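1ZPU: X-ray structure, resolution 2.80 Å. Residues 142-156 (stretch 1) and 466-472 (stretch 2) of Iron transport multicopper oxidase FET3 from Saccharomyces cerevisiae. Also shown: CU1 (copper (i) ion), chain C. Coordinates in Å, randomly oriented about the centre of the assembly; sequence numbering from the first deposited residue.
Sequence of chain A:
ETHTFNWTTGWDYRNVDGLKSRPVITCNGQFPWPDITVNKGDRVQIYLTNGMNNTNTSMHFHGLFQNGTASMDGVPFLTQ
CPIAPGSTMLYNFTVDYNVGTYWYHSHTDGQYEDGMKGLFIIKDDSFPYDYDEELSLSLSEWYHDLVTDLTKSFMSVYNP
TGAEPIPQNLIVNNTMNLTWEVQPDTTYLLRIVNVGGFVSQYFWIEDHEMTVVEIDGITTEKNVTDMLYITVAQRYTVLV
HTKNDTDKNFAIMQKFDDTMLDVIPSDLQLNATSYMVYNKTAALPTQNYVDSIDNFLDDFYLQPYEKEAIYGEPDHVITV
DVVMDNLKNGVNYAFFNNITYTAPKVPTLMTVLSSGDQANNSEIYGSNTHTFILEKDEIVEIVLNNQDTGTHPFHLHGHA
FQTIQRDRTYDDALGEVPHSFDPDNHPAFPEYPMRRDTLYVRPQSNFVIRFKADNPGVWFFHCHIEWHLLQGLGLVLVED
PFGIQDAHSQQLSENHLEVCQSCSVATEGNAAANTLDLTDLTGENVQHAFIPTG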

# COMPACT_ATOMS: atom_id res chain seq x y z
N TRP A 142 -3.64 10.02 -12.14
CA TRP A 142 -3.20 11.39 -11.90
C TRP A 142 -4.38 12.37 -11.75
O TRP A 142 -5.36 12.33 -12.52
CB TRP A 142 -2.25 11.81 -13.03
CG TRP A 142 -1.59 13.10 -12.78
CD1 TRP A 142 -1.75 14.26 -13.48
CD2 TRP A 142 -0.65 13.38 -11.75
NE1 TRP A 142 -0.97 15.25 -12.95
CE2 TRP A 142 -0.29 14.74 -11.88
CE3 TRP A 142 -0.09 12.62 -10.72
CZ2 TRP A 142 0.61 15.35 -11.02
CZ3 TRP A 142 0.81 13.24 -9.86
CH2 TRP A 142 1.15 14.59 -10.02
N TYR A 143 -4.30 13.23 -10.73
CA TYR A 143 -5.30 14.27 -10.47
C TYR A 143 -4.75 15.61 -10.88
O TYR A 143 -3.54 15.82 -10.86
CB TYR A 143 -5.69 14.32 -8.99
CG TYR A 143 -6.56 13.17 -8.53
CD1 TYR A 143 -6.01 11.94 -8.20
CD2 TYR A 143 -7.94 13.30 -8.44
CE1 TYR A 143 -6.79 10.88 -7.78
CE2 TYR A 143 -8.74 12.24 -8.02
CZ TYR A 143 -8.15 11.03 -7.69
OH TYR A 143 -8.91 9.97 -7.27
N HIS A 144 -5.64 16.53 -11.25
CA HIS A 144 -5.26 17.89 -11.62
C HIS A 144 -5.30 18.84 -10.45
O HIS A 144 -4.79 19.95 -10.53
CB HIS A 144 -6.20 18.38 -12.70
CG HIS A 144 -5.86 17.86 -14.05
ND1 HIS A 144 -6.30 18.46 -15.21
CD2 HIS A 144 -5.07 16.83 -14.42
CE1 HIS A 144 -5.81 17.80 -16.25
NE2 HIS A 144 -5.07 16.80 -15.79
N ASP A 145 -5.93 18.42 -9.37
CA ASP A 145 -5.96 19.19 -8.15
C ASP A 145 -5.19 18.45 -7.08
O ASP A 145 -5.17 17.22 -7.06
CB ASP A 145 -7.40 19.43 -7.71
CG ASP A 145 -8.20 20.26 -8.72
OD1 ASP A 145 -8.27 21.52 -8.59
OD2 ASP A 145 -8.76 19.64 -9.66
N LEU A 146 -4.55 19.19 -6.19
CA LEU A 146 -3.84 18.63 -5.05
C LEU A 146 -4.81 17.95 -4.09
O LEU A 146 -5.97 18.32 -4.00
CB LEU A 146 -3.09 19.71 -4.30
CG LEU A 146 -2.00 20.50 -5.01
CD1 LEU A 146 -2.59 21.66 -5.83
CD2 LEU A 146 -1.10 21.04 -3.94
N VAL A 147 -4.31 16.96 -3.37
CA VAL A 147 -5.14 16.22 -2.45
C VAL A 147 -5.73 17.12 -1.36
O VAL A 147 -6.91 17.01 -1.04
CB VAL A 147 -4.39 15.03 -1.90
CG1 VAL A 147 -5.25 14.24 -0.98
CG2 VAL A 147 -4.00 14.18 -3.05
N THR A 148 -4.93 18.04 -0.84
CA THR A 148 -5.41 18.99 0.14
C THR A 148 -6.72 19.66 -0.27
O THR A 148 -7.65 19.76 0.55
CB THR A 148 -4.29 20.01 0.50
OG1 THR A 148 -3.55 19.49 1.62
CG2 THR A 148 -4.83 21.41 0.84
N ASP A 149 -6.80 20.08 -1.53
CA ASP A 149 -8.00 20.72 -2.08
C ASP A 149 -9.19 19.79 -2.30
O ASP A 149 -10.34 20.14 -1.98
CB ASP A 149 -7.63 21.49 -3.34
CG ASP A 149 -6.79 22.71 -3.03
OD1 ASP A 149 -6.98 23.29 -1.93
OD2 ASP A 149 -5.94 23.10 -3.86
N LEU A 150 -8.91 18.59 -2.81
CA LEU A 150 -9.95 17.59 -3.01
C LEU A 150 -10.58 17.15 -1.69
O LEU A 150 -11.80 16.98 -1.61
CB LEU A 150 -9.43 16.39 -3.80
CG LEU A 150 -8.91 16.69 -5.21
CD1 LEU A 150 -8.25 15.50 -5.82
CD2 LEU A 150 -10.02 17.22 -6.11
N THR A 151 -9.75 17.00 -0.67
CA THR A 151 -10.19 16.59 0.66
C THR A 151 -11.29 17.49 1.22
O THR A 151 -12.17 17.02 1.95
CB THR A 151 -9.00 16.62 1.64
OG1 THR A 151 -7.97 15.76 1.15
CG2 THR A 151 -9.41 16.17 3.05
N LYS A 152 -11.24 18.77 0.88
CA LYS A 152 -12.20 19.75 1.39
C LYS A 152 -13.61 19.40 0.96
O LYS A 152 -14.56 19.56 1.74
CB LYS A 152 -11.86 21.15 0.90
CG LYS A 152 -10.64 21.75 1.53
CD LYS A 152 -10.19 22.94 0.72
CE LYS A 152 -8.80 23.39 1.12
NZ LYS A 152 -8.59 24.80 0.65
N SER A 153 -13.75 18.95 -0.28
CA SER A 153 -15.06 18.55 -0.79
C SER A 153 -15.28 17.03 -0.73
O SER A 153 -16.40 16.58 -0.92
CB SER A 153 -15.32 19.09 -2.20
OG SER A 153 -14.25 18.79 -3.06
N PHE A 154 -14.23 16.25 -0.44
CA PHE A 154 -14.41 14.81 -0.25
C PHE A 154 -15.00 14.48 1.11
O PHE A 154 -15.95 13.71 1.21
CB PHE A 154 -13.09 14.06 -0.41
CG PHE A 154 -13.20 12.60 -0.09
CD1 PHE A 154 -14.16 11.80 -0.71
CD2 PHE A 154 -12.33 12.02 0.83
CE1 PHE A 154 -14.27 10.44 -0.42
CE2 PHE A 154 -12.41 10.66 1.14
CZ PHE A 154 -13.38 9.86 0.51
N MET A 155 -14.38 15.01 2.16
CA MET A 155 -14.85 14.82 3.51
C MET A 155 -15.74 16.01 3.85
O MET A 155 -15.32 16.95 4.52
CB MET A 155 -13.66 14.74 4.46
CG MET A 155 -13.74 13.59 5.44
SD MET A 155 -13.13 12.05 4.73
CE MET A 155 -11.39 12.44 4.77
N SER A 156 -16.98 15.97 3.36
CA SER A 156 -17.83 17.14 3.33
C SER A 156 -19.29 16.73 3.47
O SER A 156 -19.65 15.62 3.07
CB SER A 156 -17.64 17.87 1.99
OG SER A 156 -18.54 18.96 1.86
N GLU A 466 -6.17 5.79 -0.77
CA GLU A 466 -5.89 6.95 0.07
C GLU A 466 -7.14 7.62 0.63
O GLU A 466 -7.16 8.05 1.79
CB GLU A 466 -5.03 7.92 -0.73
CG GLU A 466 -3.55 7.56 -0.64
CD GLU A 466 -2.94 7.93 0.72
OE1 GLU A 466 -2.80 9.15 0.99
OE2 GLU A 466 -2.61 6.99 1.51
N TRP A 467 -8.18 7.70 -0.20
CA TRP A 467 -9.45 8.29 0.22
C TRP A 467 -10.08 7.50 1.37
O TRP A 467 -10.61 8.08 2.30
CB TRP A 467 -10.40 8.38 -0.96
CG TRP A 467 -9.75 8.99 -2.18
CD1 TRP A 467 -9.54 8.38 -3.39
CD2 TRP A 467 -9.24 10.33 -2.31
NE1 TRP A 467 -8.93 9.27 -4.26
CE2 TRP A 467 -8.73 10.46 -3.62
CE3 TRP A 467 -9.17 11.43 -1.45
CZ2 TRP A 467 -8.16 11.64 -4.09
CZ3 TRP A 467 -8.59 12.61 -1.90
CH2 TRP A 467 -8.09 12.70 -3.22
N HIS A 468 -9.99 6.17 1.30
CA HIS A 468 -10.60 5.34 2.31
C HIS A 468 -9.81 5.35 3.63
O HIS A 468 -10.39 5.25 4.72
CB HIS A 468 -10.82 3.92 1.78
CG HIS A 468 -11.71 3.86 0.58
ND1 HIS A 468 -11.85 2.73 -0.20
CD2 HIS A 468 -12.50 4.80 -0.00
CE1 HIS A 468 -12.69 2.97 -1.19
NE2 HIS A 468 -13.09 4.22 -1.09
N LEU A 469 -8.49 5.47 3.51
CA LEU A 469 -7.64 5.64 4.68
C LEU A 469 -7.94 6.98 5.36
O LEU A 469 -7.96 7.06 6.59
CB LEU A 469 -6.18 5.55 4.28
CG LEU A 469 -5.12 5.61 5.38
CD1 LEU A 469 -5.26 4.46 6.41
CD2 LEU A 469 -3.74 5.64 4.73
N LEU A 470 -8.21 8.01 4.56
CA LEU A 470 -8.66 9.31 5.08
C LEU A 470 -10.00 9.19 5.78
O LEU A 470 -10.24 9.91 6.77
CB LEU A 470 -8.75 10.36 3.98
CG LEU A 470 -7.44 11.09 3.72
CD1 LEU A 470 -7.41 11.66 2.31
CD2 LEU A 470 -7.21 12.18 4.77
N GLN A 471 -10.85 8.30 5.28
CA GLN A 471 -12.13 8.00 5.90
C GLN A 471 -11.99 7.13 7.15
O GLN A 471 -12.98 6.83 7.81
CB GLN A 471 -13.04 7.32 4.88
CG GLN A 471 -13.62 8.24 3.84
CD GLN A 471 -14.55 7.48 2.91
OE1 GLN A 471 -14.11 6.92 1.90
NE2 GLN A 471 -15.84 7.44 3.25
N GLY A 472 -10.76 6.73 7.46
CA GLY A 472 -10.44 5.93 8.65
C GLY A 472 -10.54 4.40 8.57
O GLY A 472 -10.77 3.76 9.59
CU CU1 C . -11.05 0.88 0.34

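Trp467 is the bump on which this contact turns: its indole reaches from helix 466-470 into a hollow formed by Tyr143, Val147, Leu150, Thr151 and Phe154, and it has more area covered by the other stretch than any other residue here. The helix axes come no closer than 11.8 Å and cross at -57°, and side chains from both helices fill the space between them. Along helix 147-154, Val147, Leu150 and Phe154 all point toward the other stretch and line the hollow. The six-membered ring of the indole lies deep in it, with Val147 CG1 3.8 Å from Trp467 CZ3 and Leu150 CD1 3.8 Å from Trp467 CH2. Two aromatic rings complete the wall. The indole turns its edge toward the face of Phe154 (centroids 5.5 Å apart, planes at 66°) and, with an offset, toward the face of Tyr143 (5.5 Å, 73°). Tyr143 also supplies the one hydrogen bond across the contact: Trp467 NE1 donates to Tyr143 OH at 3.1 Å, satisfying the indole nitrogen in a buried site, though the N-H...O angle of 139° is well bent.

The Phe154 ring fits against the other helix in turn. Its CZ packs 3.6 Å from Trp467 CB, while the ring edge meets two oxygens near its plane, with Phe154 CE2 3.4 Å from Trp467 O and Phe154 CZ 3.3 Å from Gln471 OE1. Past the helix end, Met155 extends the fit: its CE lies 3.5 Å from Leu470 CB and 3.4 Å from Leu470 O, and its SD 3.9 Å from Gln471 CG. Thr151 OG1 donates to Val147 O within its own helix (2.7 Å) and touches Leu470 CD1 only loosely, at 4.3 Å. His468 points its CA-to-CB bond away from this packing and binds copper CU1 through ND1 at 2.1 Å.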